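Local coordinates for extracellular solute-binding protein, family 5 (Chelativorans sp., PDB 6WM6) that binds EDTA and other aminopolycarboxylates in the periplasm, probably for delivery to an ABC transporter, at residues A[74-86]-A[213-225]. Residues are numbered along the deposited sequence; the frame is centred on the assembly and turned at random.
Sequences RTVTLPIVPSAFM and EVPAWSGGPYMVE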
loop_
_atom_site.group_PDB
_atom_site.type_symbol
_atom_site.label_atom_id
_atom_site.label_comp_id
_atom_site.label_asym_id
_atom_site.label_seq_id
_atom_site.Cartn_x
_atom_site.Cartn_y
_atom_site.Cartn_z
ATOM N N ARG A 74 -5.589 -6.137 -6.760
ATOM C CA ARG A 74 -4.189 -6.490 -6.961
ATOM C C ARG A 74 -3.978 -7.973 -6.690
ATOM O O ARG A 74 -3.328 -8.673 -7.477
ATOM C CB ARG A 74 -3.318 -5.610 -6.058
ATOM C CG ARG A 74 -1.912 -5.398 -6.564
ATOM C CD ARG A 74 -1.148 -4.348 -5.742
ATOM N NE ARG A 74 -1.800 -3.043 -5.764
ATOM C CZ ARG A 74 -2.353 -2.442 -4.719
ATOM N NH1 ARG A 74 -2.359 -2.992 -3.528
ATOM N NH2 ARG A 74 -2.925 -1.260 -4.895
ATOM N N THR A 75 -4.513 -8.472 -5.575
ATOM C CA THR A 75 -4.363 -9.882 -5.216
ATOM C C THR A 75 -4.981 -10.801 -6.263
ATOM O O THR A 75 -4.372 -11.795 -6.672
ATOM C CB THR A 75 -4.984 -10.121 -3.834
ATOM O OG1 THR A 75 -4.181 -9.441 -2.860
ATOM C CG2 THR A 75 -5.026 -11.592 -3.462
ATOM N N VAL A 76 -6.192 -10.489 -6.705
ATOM C CA VAL A 76 -6.913 -11.380 -7.612
ATOM C C VAL A 76 -6.314 -11.385 -9.009
ATOM O O VAL A 76 -6.429 -12.374 -9.733
ATOM C CB VAL A 76 -8.400 -10.986 -7.627
ATOM C CG1 VAL A 76 -9.142 -11.703 -8.719
ATOM C CG2 VAL A 76 -9.027 -11.279 -6.272
ATOM N N THR A 77 -5.696 -10.291 -9.442
ATOM C CA THR A 77 -5.153 -10.211 -10.800
ATOM C C THR A 77 -3.650 -10.437 -10.869
ATOM O O THR A 77 -3.138 -10.661 -11.975
ATOM C CB THR A 77 -5.556 -8.922 -11.548
ATOM O OG1 THR A 77 -5.023 -7.741 -10.931
ATOM C CG2 THR A 77 -7.072 -8.800 -11.639
ATOM N N LEU A 78 -2.933 -10.433 -9.748
ATOM C CA LEU A 78 -1.519 -10.819 -9.784
ATOM C C LEU A 78 -1.270 -12.154 -10.478
ATOM O O LEU A 78 -0.241 -12.271 -11.176
ATOM C CB LEU A 78 -0.889 -10.789 -8.382
ATOM C CG LEU A 78 -0.333 -9.444 -7.956
ATOM C CD1 LEU A 78 -0.058 -9.472 -6.459
ATOM C CD2 LEU A 78 0.917 -9.043 -8.731
ATOM N N PRO A 79 -2.136 -13.166 -10.358
ATOM C CA PRO A 79 -1.884 -14.443 -11.052
ATOM C C PRO A 79 -2.034 -14.392 -12.553
ATOM O O PRO A 79 -1.625 -15.356 -13.208
ATOM C CB PRO A 79 -2.917 -15.395 -10.436
ATOM C CG PRO A 79 -3.244 -14.767 -9.100
ATOM C CD PRO A 79 -3.224 -13.279 -9.384
ATOM N N ILE A 80 -2.604 -13.325 -13.116
ATOM C CA ILE A 80 -2.823 -13.237 -14.552
ATOM C C ILE A 80 -2.028 -12.126 -15.225
ATOM O O ILE A 80 -1.880 -12.143 -16.460
ATOM C CB ILE A 80 -4.320 -13.127 -14.905
ATOM C CG1 ILE A 80 -4.836 -11.710 -14.735
ATOM C CG2 ILE A 80 -5.139 -14.099 -14.066
ATOM C CD1 ILE A 80 -6.255 -11.514 -15.253
ATOM N N VAL A 81 -1.515 -11.151 -14.497
ATOM C CA VAL A 81 -0.874 -9.970 -15.078
ATOM C C VAL A 81 0.638 -10.123 -14.934
ATOM O O VAL A 81 1.121 -10.334 -13.811
ATOM C CB VAL A 81 -1.361 -8.701 -14.367
ATOM C CG1 VAL A 81 -0.551 -7.493 -14.837
ATOM C CG2 VAL A 81 -2.825 -8.469 -14.614
ATOM N N PRO A 82 1.412 -10.019 -16.014
ATOM C CA PRO A 82 2.873 -10.095 -15.876
ATOM C C PRO A 82 3.448 -8.757 -15.441
ATOM O O PRO A 82 2.902 -7.693 -15.745
ATOM C CB PRO A 82 3.346 -10.477 -17.288
ATOM C CG PRO A 82 2.246 -10.110 -18.199
ATOM C CD PRO A 82 0.980 -9.944 -17.422
ATOM N N SER A 83 4.562 -8.828 -14.705
ATOM C CA SER A 83 5.199 -7.672 -14.085
ATOM C C SER A 83 6.676 -7.658 -14.458
ATOM O O SER A 83 7.336 -8.695 -14.425
ATOM C CB SER A 83 5.105 -7.727 -12.540
ATOM O OG SER A 83 3.752 -7.854 -12.105
ATOM N N ALA A 84 7.238 -6.468 -14.741
ATOM C CA ALA A 84 8.672 -6.388 -14.996
ATOM C C ALA A 84 9.478 -6.709 -13.742
ATOM O O ALA A 84 10.442 -7.489 -13.804
ATOM C CB ALA A 84 9.043 -5.008 -15.559
ATOM N N PHE A 85 9.119 -6.093 -12.602
ATOM C CA PHE A 85 9.709 -6.359 -11.309
ATOM C C PHE A 85 8.589 -6.608 -10.321
ATOM O O PHE A 85 7.453 -6.180 -10.525
ATOM C CB PHE A 85 10.537 -5.161 -10.784
ATOM C CG PHE A 85 11.779 -4.859 -11.584
ATOM C CD1 PHE A 85 11.709 -4.220 -12.808
ATOM C CD2 PHE A 85 13.024 -5.211 -11.090
ATOM C CE1 PHE A 85 12.864 -3.945 -13.550
ATOM C CE2 PHE A 85 14.178 -4.938 -11.829
ATOM C CZ PHE A 85 14.092 -4.320 -13.061
ATOM N N MET A 86 8.910 -7.310 -9.229
ATOM C CA MET A 86 7.937 -7.630 -8.191
ATOM C C MET A 86 8.525 -7.369 -6.821
ATOM O O MET A 86 9.689 -7.696 -6.546
ATOM C CB MET A 86 7.514 -9.081 -8.311
ATOM C CG MET A 86 6.464 -9.530 -7.300
ATOM S SD MET A 86 5.005 -8.471 -7.225
ATOM C CE MET A 86 4.601 -8.314 -8.973
ATOM N N GLU A 213 -14.640 -5.709 -17.979
ATOM C CA GLU A 213 -14.821 -7.087 -18.395
ATOM C C GLU A 213 -14.021 -8.039 -17.523
ATOM O O GLU A 213 -12.890 -7.741 -17.137
ATOM C CB GLU A 213 -14.393 -7.282 -19.846
ATOM C CG GLU A 213 -15.159 -6.442 -20.862
ATOM C CD GLU A 213 -16.656 -6.684 -20.805
ATOM O OE1 GLU A 213 -17.414 -5.696 -20.706
ATOM O OE2 GLU A 213 -17.073 -7.862 -20.849
ATOM N N VAL A 214 -14.606 -9.186 -17.221
ATOM C CA VAL A 214 -13.832 -10.259 -16.579
ATOM C C VAL A 214 -12.753 -10.692 -17.557
ATOM O O VAL A 214 -13.062 -10.992 -18.732
ATOM C CB VAL A 214 -14.754 -11.437 -16.222
ATOM C CG1 VAL A 214 -13.956 -12.532 -15.515
ATOM C CG2 VAL A 214 -15.911 -10.968 -15.336
ATOM N N PRO A 215 -11.487 -10.723 -17.165
ATOM C CA PRO A 215 -10.440 -10.985 -18.164
ATOM C C PRO A 215 -10.484 -12.435 -18.621
ATOM O O PRO A 215 -10.495 -13.349 -17.793
ATOM C CB PRO A 215 -9.140 -10.658 -17.419
ATOM C CG PRO A 215 -9.511 -10.735 -15.943
ATOM C CD PRO A 215 -10.938 -10.318 -15.858
ATOM N N ALA A 216 -10.476 -12.631 -19.939
ATOM C CA ALA A 216 -10.389 -13.955 -20.541
ATOM C C ALA A 216 -8.951 -14.363 -20.834
ATOM O O ALA A 216 -8.687 -15.540 -21.094
ATOM C CB ALA A 216 -11.208 -13.998 -21.835
ATOM N N TRP A 217 -8.022 -13.428 -20.739
ATOM C CA TRP A 217 -6.621 -13.595 -21.097
ATOM C C TRP A 217 -5.766 -13.718 -19.841
ATOM O O TRP A 217 -6.195 -13.438 -18.724
ATOM C CB TRP A 217 -6.176 -12.349 -21.899
ATOM C CG TRP A 217 -6.568 -11.071 -21.200
ATOM C CD1 TRP A 217 -7.692 -10.328 -21.445
ATOM C CD2 TRP A 217 -5.892 -10.428 -20.118
ATOM N NE1 TRP A 217 -7.747 -9.264 -20.585
ATOM C CE2 TRP A 217 -6.653 -9.288 -19.764
ATOM C CE3 TRP A 217 -4.703 -10.682 -19.428
ATOM C CZ2 TRP A 217 -6.264 -8.423 -18.732
ATOM C CZ3 TRP A 217 -4.323 -9.808 -18.395
ATOM C CH2 TRP A 217 -5.105 -8.700 -18.074
ATOM N N SER A 218 -4.517 -14.132 -20.054
ATOM C CA SER A 218 -3.548 -14.166 -18.976
ATOM C C SER A 218 -2.140 -14.131 -19.536
ATOM O O SER A 218 -1.878 -14.653 -20.618
ATOM C CB SER A 218 -3.709 -15.456 -18.155
ATOM O OG SER A 218 -2.665 -15.545 -17.205
ATOM N N GLY A 219 -1.229 -13.516 -18.776
ATOM C CA GLY A 219 0.196 -13.630 -19.014
ATOM C C GLY A 219 0.920 -14.232 -17.827
ATOM O O GLY A 219 2.140 -14.054 -17.667
ATOM N N GLY A 220 0.162 -14.921 -16.969
ATOM C CA GLY A 220 0.681 -15.479 -15.733
ATOM C C GLY A 220 0.355 -16.947 -15.590
ATOM O O GLY A 220 -0.118 -17.600 -16.530
ATOM N N PRO A 221 0.550 -17.491 -14.390
ATOM C CA PRO A 221 0.382 -18.942 -14.196
ATOM C C PRO A 221 -1.062 -19.402 -14.216
ATOM O O PRO A 221 -1.301 -20.580 -14.500
ATOM C CB PRO A 221 1.049 -19.196 -12.825
ATOM C CG PRO A 221 0.988 -17.854 -12.137
ATOM C CD PRO A 221 1.224 -16.853 -13.240
ATOM N N TYR A 222 -2.008 -18.509 -13.928
ATOM C CA TYR A 222 -3.423 -18.847 -13.842
ATOM C C TYR A 222 -4.236 -17.945 -14.770
ATOM O O TYR A 222 -3.742 -16.918 -15.247
ATOM C CB TYR A 222 -3.915 -18.738 -12.377
ATOM C CG TYR A 222 -3.363 -19.850 -11.490
ATOM C CD1 TYR A 222 -3.952 -21.091 -11.459
ATOM C CD2 TYR A 222 -2.250 -19.635 -10.700
ATOM C CE1 TYR A 222 -3.451 -22.104 -10.688
ATOM C CE2 TYR A 222 -1.739 -20.641 -9.900
ATOM C CZ TYR A 222 -2.343 -21.876 -9.908
ATOM O OH TYR A 222 -1.847 -22.923 -9.146
ATOM N N MET A 223 -5.474 -18.345 -15.028
ATOM C CA MET A 223 -6.398 -17.545 -15.821
ATOM C C MET A 223 -7.799 -17.754 -15.280
ATOM O O MET A 223 -8.084 -18.791 -14.696
ATOM C CB MET A 223 -6.295 -17.923 -17.304
ATOM C CG MET A 223 -6.780 -19.326 -17.646
ATOM S SD MET A 223 -6.262 -19.833 -19.306
ATOM C CE MET A 223 -6.857 -18.499 -20.328
ATOM N N VAL A 224 -8.674 -16.780 -15.497
ATOM C CA VAL A 224 -10.027 -16.858 -14.951
ATOM C C VAL A 224 -10.865 -17.848 -15.749
ATOM O O VAL A 224 -10.984 -17.744 -16.984
ATOM C CB VAL A 224 -10.675 -15.466 -14.919
ATOM C CG1 VAL A 224 -12.120 -15.566 -14.373
ATOM C CG2 VAL A 224 -9.874 -14.523 -14.076
ATOM N N GLU A 225 -11.442 -18.817 -15.051
ATOM C CA GLU A 225 -12.443 -19.727 -15.593
ATOM C C GLU A 225 -13.856 -19.167 -15.455
ATOM O O GLU A 225 -14.651 -19.292 -16.396
ATOM C CB GLU A 225 -12.349 -21.088 -14.897
ATOM C CG GLU A 225 -13.343 -22.127 -15.413
ATOM C CD GLU A 225 -13.248 -23.447 -14.670
ATOM O OE1 GLU A 225 -13.612 -23.499 -13.475
ATOM O OE2 GLU A 225 -12.788 -24.444 -15.277
#
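Ile80 fits into the bend of segment 213-225, between Pro215, Trp217, Ser218 and Tyr222. Its CD1 lies over one face of the Trp217 ring. Ile80 CD1 also meets Pro215 CG at 3.4 Å, tighter than usual for two carbons. The branch is steered there by chi1 of 81°, which sets CG1 between the backbone N and the carbonyl carbon, while CG2 turns to Tyr222 O. Pro215 CB covers part of a Trp217 face near its rim, and Val81 CG2 touches the ring edge at CH2. Two backbone bonds join the segments. Gly219 N gives a nearly straight bond (169°) to Ile80 O, at 2.8 Å. Tyr222 N, at the start of strand 222-228, reaches Pro79 O over a longer 3.3 Å. Gly220 packs so closely that a side chain there would run into Pro79 O. Pro82 lies against Gly219, where a CB would run into its CG. Ser218 OG accepts from Gly220 N at 2.9 Å and donates to Tyr222 O at 2.6 Å. With an alanine here both bonds go, and Gly220 N and Tyr222 O would probably be left without these partners, the turn less firmly closed. The buried Pro79 and Ile80 side contrasts with Met223, whose CB points away from the other segment and which is partly exposed. The Ser218-Gly220 bond makes an ST turn just before edge strand 222-228, and the contact ties this turn to the loop after helix 71-77 in a family 5 solute-binding protein.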